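Local coordinates for cupin 2 conserved barrel domain protein (Leptotrichia buccalis, PDB 3RNS) that is of unknown function but belongs to the cupin superfamily and folds as two linked beta-barrel domains, at residues N75-I87 / S127-Y137. Residues are numbered along the deposited sequence; the frame is centred on the assembly and turned at random. Where two conformers were deposited one is given.
Sequences NKKTISNGDFLEI and SAFNLAEVVEY
Phe129 and Phe84 form an antiparallel hydrogen-bonded pair, and the two backbones bond in both directions: Phe84 N to Phe129 O at 2.8 Å and Phe129 N to Phe84 O at 3.0 Å. By a third, nearly straight bond, Leu131 N reaches Gly82 O, inside the turn. Both phenyl groups leave the sheet on the same face and run side by side. Phe129 takes the sterically tight rotamer, CG between its backbone N and carbonyl carbon (chi1 55°), which lays its ring over Phe84 O and brings CZ to 3.5 Å from Phe84 CD1; the planes meet obliquely at 58°. Leu131 CD1 packs against Phe84 CB at 3.9 Å, its side chain crossing that of Phe84 at a slant, while Met155 of the second barrel also touches Phe84. Ala128 CB touches Thr78 O (3.6 Å) and Leu85 CB (4.2 Å).

Asp83 works inside the type II turn of Ser80 to Asp83. With CG beside its own backbone N (chi1 -75°), OD2 accepts from Ser80 N at 2.8 Å, and OD1 takes a water that also binds Asn81 O and Asn130 ND2. With an alanine in place of Asp83, Ser80 N and that water would probably lose their carboxylate partner, and the turn would be less firmly held. Asn130 OD1 in turn accepts from Glu133 N, an Asx motif starting the 3-10 segment 132-134. The Ser80-Asp83 turn thus carries the chain from one sheet of a cupin barrel to the other, and 129-130 adds an edge strand beside 83-87 before the chain crosses to the second barrel of this bicupin architecture.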
loop_
_atom_site.group_PDB
_atom_site.type_symbol
_atom_site.label_atom_id
_atom_site.label_comp_id
_atom_site.label_asym_id
_atom_site.label_seq_id
_atom_site.Cartn_x
_atom_site.Cartn_y
_atom_site.Cartn_z
ATOM N N ASN A 75 1.572 23.881 3.934
ATOM C CA ASN A 75 1.723 23.311 5.278
ATOM C C ASN A 75 2.638 22.101 5.244
ATOM O O ASN A 75 2.281 21.095 4.643
ATOM C CB ASN A 75 0.370 22.883 5.849
ATOM C CG ASN A 75 -0.446 24.044 6.347
ATOM O OD1 ASN A 75 -0.053 24.743 7.290
ATOM N ND2 ASN A 75 -1.595 24.264 5.715
ATOM N N LYS A 76 3.792 22.196 5.901
ATOM C CA LYS A 76 4.781 21.135 5.886
ATOM C C LYS A 76 4.416 19.935 6.769
ATOM O O LYS A 76 4.345 20.042 7.979
ATOM C CB LYS A 76 6.157 21.677 6.292
ATOM C CG LYS A 76 7.311 20.786 5.826
ATOM C CD LYS A 76 8.678 21.522 5.794
ATOM C CE LYS A 76 9.490 21.315 7.092
ATOM N NZ LYS A 76 10.965 21.530 6.902
ATOM N N LYS A 77 4.188 18.792 6.131
ATOM C CA LYS A 77 4.108 17.508 6.816
ATOM C C LYS A 77 5.363 16.739 6.436
ATOM O O LYS A 77 5.794 16.768 5.274
ATOM C CB LYS A 77 2.899 16.680 6.375
ATOM C CG LYS A 77 1.617 17.454 6.039
ATOM C CD LYS A 77 0.831 17.895 7.267
ATOM C CE LYS A 77 -0.579 18.325 6.870
ATOM N NZ LYS A 77 -1.274 19.038 7.974
ATOM N N THR A 78 5.940 16.039 7.398
ATOM C CA THR A 78 7.081 15.174 7.155
ATOM C C THR A 78 6.564 13.739 6.927
ATOM O O THR A 78 5.600 13.322 7.549
ATOM C CB THR A 78 8.065 15.258 8.339
ATOM O OG1 THR A 78 8.730 16.534 8.289
ATOM C CG2 THR A 78 9.100 14.157 8.276
ATOM N N ILE A 79 7.183 13.018 5.997
ATOM C CA ILE A 79 6.805 11.636 5.717
ATOM C C ILE A 79 8.070 10.800 5.687
ATOM O O ILE A 79 9.094 11.217 5.168
ATOM C CB ILE A 79 5.906 11.472 4.418
ATOM C CG1 ILE A 79 5.277 10.072 4.371
ATOM C CG2 ILE A 79 6.693 11.690 3.114
ATOM C CD1 ILE A 79 4.143 9.888 3.280
ATOM N N SER A 80 7.983 9.620 6.279
ATOM C CA SER A 80 9.108 8.712 6.386
ATOM C C SER A 80 8.688 7.276 6.123
ATOM O O SER A 80 7.471 6.946 6.092
ATOM C CB SER A 80 9.725 8.829 7.789
ATOM O OG SER A 80 10.909 8.050 7.863
ATOM N N ASN A 81 9.673 6.413 5.923
ATOM C CA ASN A 81 9.409 4.985 5.739
ATOM C C ASN A 81 8.440 4.399 6.781
ATOM O O ASN A 81 8.649 4.592 7.933
ATOM C CB ASN A 81 10.734 4.220 5.841
ATOM C CG ASN A 81 10.659 2.815 5.264
ATOM O OD1 ASN A 81 11.655 2.133 5.244
ATOM N ND2 ASN A 81 9.501 2.381 4.799
ATOM N N GLY A 82 7.410 3.670 6.355
ATOM C CA GLY A 82 6.364 3.160 7.241
ATOM C C GLY A 82 5.148 4.052 7.440
ATOM O O GLY A 82 4.147 3.649 8.064
ATOM N N ASP A 83 5.214 5.272 6.939
ATOM C CA ASP A 83 4.150 6.225 7.176
ATOM C C ASP A 83 3.068 6.169 6.105
ATOM O O ASP A 83 3.357 5.931 4.935
ATOM C CB ASP A 83 4.668 7.629 7.181
ATOM C CG ASP A 83 5.433 7.983 8.446
ATOM O OD1 ASP A 83 5.256 7.323 9.495
ATOM O OD2 ASP A 83 6.188 8.974 8.373
ATOM N N PHE A 84 1.852 6.495 6.543
ATOM C CA PHE A 84 0.682 6.651 5.721
ATOM C C PHE A 84 0.168 8.077 5.846
ATOM O O PHE A 84 0.198 8.651 6.952
ATOM C CB PHE A 84 -0.357 5.687 6.239
ATOM C CG PHE A 84 -1.583 5.620 5.407
ATOM C CD1 PHE A 84 -2.706 6.355 5.738
ATOM C CD2 PHE A 84 -1.607 4.826 4.289
ATOM C CE1 PHE A 84 -3.872 6.246 4.950
ATOM C CE2 PHE A 84 -2.750 4.738 3.491
ATOM C CZ PHE A 84 -3.876 5.434 3.832
ATOM N N LEU A 85 -0.289 8.637 4.724
ATOM C CA LEU A 85 -0.858 9.958 4.677
ATOM C C LEU A 85 -2.033 10.027 3.694
ATOM O O LEU A 85 -1.934 9.513 2.578
ATOM C CB LEU A 85 0.217 10.956 4.211
ATOM C CG LEU A 85 -0.156 12.449 4.046
ATOM C CD1 LEU A 85 -0.524 13.080 5.375
ATOM C CD2 LEU A 85 1.009 13.159 3.455
ATOM N N GLU A 86 -3.117 10.677 4.116
ATOM C CA GLU A 86 -4.257 10.983 3.269
ATOM C C GLU A 86 -4.225 12.455 2.898
ATOM O O GLU A 86 -3.973 13.309 3.745
ATOM C CB GLU A 86 -5.594 10.732 3.971
ATOM C CG GLU A 86 -6.764 11.409 3.222
ATOM C CD GLU A 86 -8.183 11.145 3.780
ATOM O OE1 GLU A 86 -8.372 10.307 4.676
ATOM O OE2 GLU A 86 -9.131 11.796 3.275
ATOM N N ILE A 87 -4.504 12.731 1.624
ATOM C CA ILE A 87 -4.652 14.096 1.100
ATOM C C ILE A 87 -6.035 14.177 0.471
ATOM O O ILE A 87 -6.328 13.507 -0.518
ATOM C CB ILE A 87 -3.540 14.422 0.068
ATOM C CG1 ILE A 87 -2.164 14.160 0.707
ATOM C CG2 ILE A 87 -3.664 15.845 -0.422
ATOM C CD1 ILE A 87 -0.985 14.676 -0.022
ATOM N N SER A 127 -2.086 14.793 8.963
ATOM C CA SER A 127 -0.807 14.294 9.488
ATOM C C SER A 127 -0.414 12.822 9.135
ATOM O O SER A 127 -1.227 11.903 9.251
ATOM C CB SER A 127 -0.792 14.459 10.995
ATOM O OG SER A 127 0.504 14.170 11.464
ATOM N N ALA A 128 0.836 12.609 8.706
ATOM C CA ALA A 128 1.349 11.263 8.403
ATOM C C ALA A 128 1.550 10.490 9.708
ATOM O O ALA A 128 1.946 11.064 10.713
ATOM C CB ALA A 128 2.649 11.343 7.656
ATOM N N PHE A 129 1.269 9.193 9.693
ATOM C CA PHE A 129 1.471 8.354 10.857
ATOM C C PHE A 129 2.014 6.969 10.482
ATOM O O PHE A 129 1.767 6.475 9.370
ATOM C CB PHE A 129 0.146 8.213 11.631
ATOM C CG PHE A 129 -0.982 7.709 10.796
ATOM C CD1 PHE A 129 -1.735 8.585 10.032
ATOM C CD2 PHE A 129 -1.282 6.370 10.758
ATOM C CE1 PHE A 129 -2.755 8.128 9.224
ATOM C CE2 PHE A 129 -2.305 5.901 9.980
ATOM C CZ PHE A 129 -3.057 6.786 9.213
ATOM N N ASN A 130 2.710 6.332 11.422
ATOM C CA ASN A 130 3.237 4.990 11.208
ATOM C C ASN A 130 2.089 4.005 11.181
ATOM O O ASN A 130 1.296 3.909 12.119
ATOM C CB ASN A 130 4.297 4.626 12.270
ATOM C CG ASN A 130 4.923 3.261 12.021
ATOM O OD1 ASN A 130 4.351 2.219 12.373
ATOM N ND2 ASN A 130 6.071 3.251 11.367
ATOM N N LEU A 131 1.990 3.256 10.079
ATOM C CA LEU A 131 0.862 2.389 9.852
ATOM C C LEU A 131 0.894 1.136 10.738
ATOM O O LEU A 131 -0.121 0.783 11.322
ATOM C CB LEU A 131 0.835 1.997 8.379
ATOM C CG LEU A 131 -0.448 1.528 7.782
ATOM C CD1 LEU A 131 -1.559 2.488 8.088
ATOM C CD2 LEU A 131 -0.225 1.383 6.293
ATOM N N ALA A 132 2.056 0.484 10.845
ATOM C CA ALA A 132 2.194 -0.753 11.620
ATOM C C ALA A 132 1.804 -0.535 13.096
ATOM O O ALA A 132 1.174 -1.400 13.764
ATOM C CB ALA A 132 3.662 -1.322 11.493
ATOM N N GLU A 133 2.149 0.638 13.596
ATOM C CA GLU A 133 1.890 0.925 15.001
ATOM C C GLU A 133 0.410 1.199 15.308
ATOM O O GLU A 133 0.021 1.263 16.443
ATOM C CB GLU A 133 2.780 2.055 15.488
ATOM C CG GLU A 133 3.797 1.614 16.564
ATOM C CD GLU A 133 5.072 0.908 16.033
ATOM O OE1 GLU A 133 5.744 0.259 16.878
ATOM O OE2 GLU A 133 5.414 1.007 14.811
ATOM N N VAL A 134 -0.425 1.293 14.298
ATOM C CA VAL A 134 -1.839 1.589 14.527
ATOM C C VAL A 134 -2.648 0.364 14.983
ATOM O O VAL A 134 -3.715 0.493 15.585
ATOM C CB VAL A 134 -2.400 2.267 13.238
ATOM C CG1 VAL A 134 -3.674 1.636 12.755
ATOM C CG2 VAL A 134 -2.530 3.737 13.470
ATOM N N VAL A 135 -2.152 -0.824 14.672
ATOM C CA VAL A 135 -2.735 -2.044 15.191
ATOM C C VAL A 135 -1.710 -2.772 16.033
ATOM O O VAL A 135 -0.575 -2.988 15.615
ATOM C CB VAL A 135 -3.202 -3.048 14.073
ATOM C CG1 VAL A 135 -4.621 -2.740 13.650
ATOM C CG2 VAL A 135 -2.185 -3.131 12.873
ATOM N N GLU A 136 -2.161 -3.253 17.164
ATOM C CA GLU A 136 -1.343 -4.033 18.031
ATOM C C GLU A 136 -1.507 -5.531 17.745
ATOM O O GLU A 136 -2.576 -5.983 17.343
ATOM C CB GLU A 136 -1.806 -3.720 19.470
ATOM C CG GLU A 136 -0.762 -3.983 20.482
ATOM C CD GLU A 136 -1.075 -3.334 21.824
ATOM O OE1 GLU A 136 -2.172 -3.594 22.375
ATOM O OE2 GLU A 136 -0.199 -2.557 22.293
ATOM N N TYR A 137 -0.475 -6.316 17.983
ATOM C CA TYR A 137 -0.669 -7.747 18.186
ATOM C C TYR A 137 -1.485 -8.079 19.472
ATOM O O TYR A 137 -1.294 -7.459 20.549
ATOM C CB TYR A 137 0.674 -8.488 18.232
ATOM C CG TYR A 137 1.442 -8.475 16.937
ATOM C CD1 TYR A 137 0.907 -9.032 15.782
ATOM C CD2 TYR A 137 2.721 -7.953 16.870
ATOM C CE1 TYR A 137 1.582 -8.991 14.609
ATOM C CE2 TYR A 137 3.434 -7.957 15.684
ATOM C CZ TYR A 137 2.858 -8.488 14.572
ATOM O OH TYR A 137 3.520 -8.476 13.391
HETATM O O HOH W 1 7.050 5.697 10.111
HETATM O O HOH W 2 4.311 0.998 8.904
HETATM O O HOH W 3 -2.886 11.382 7.256
#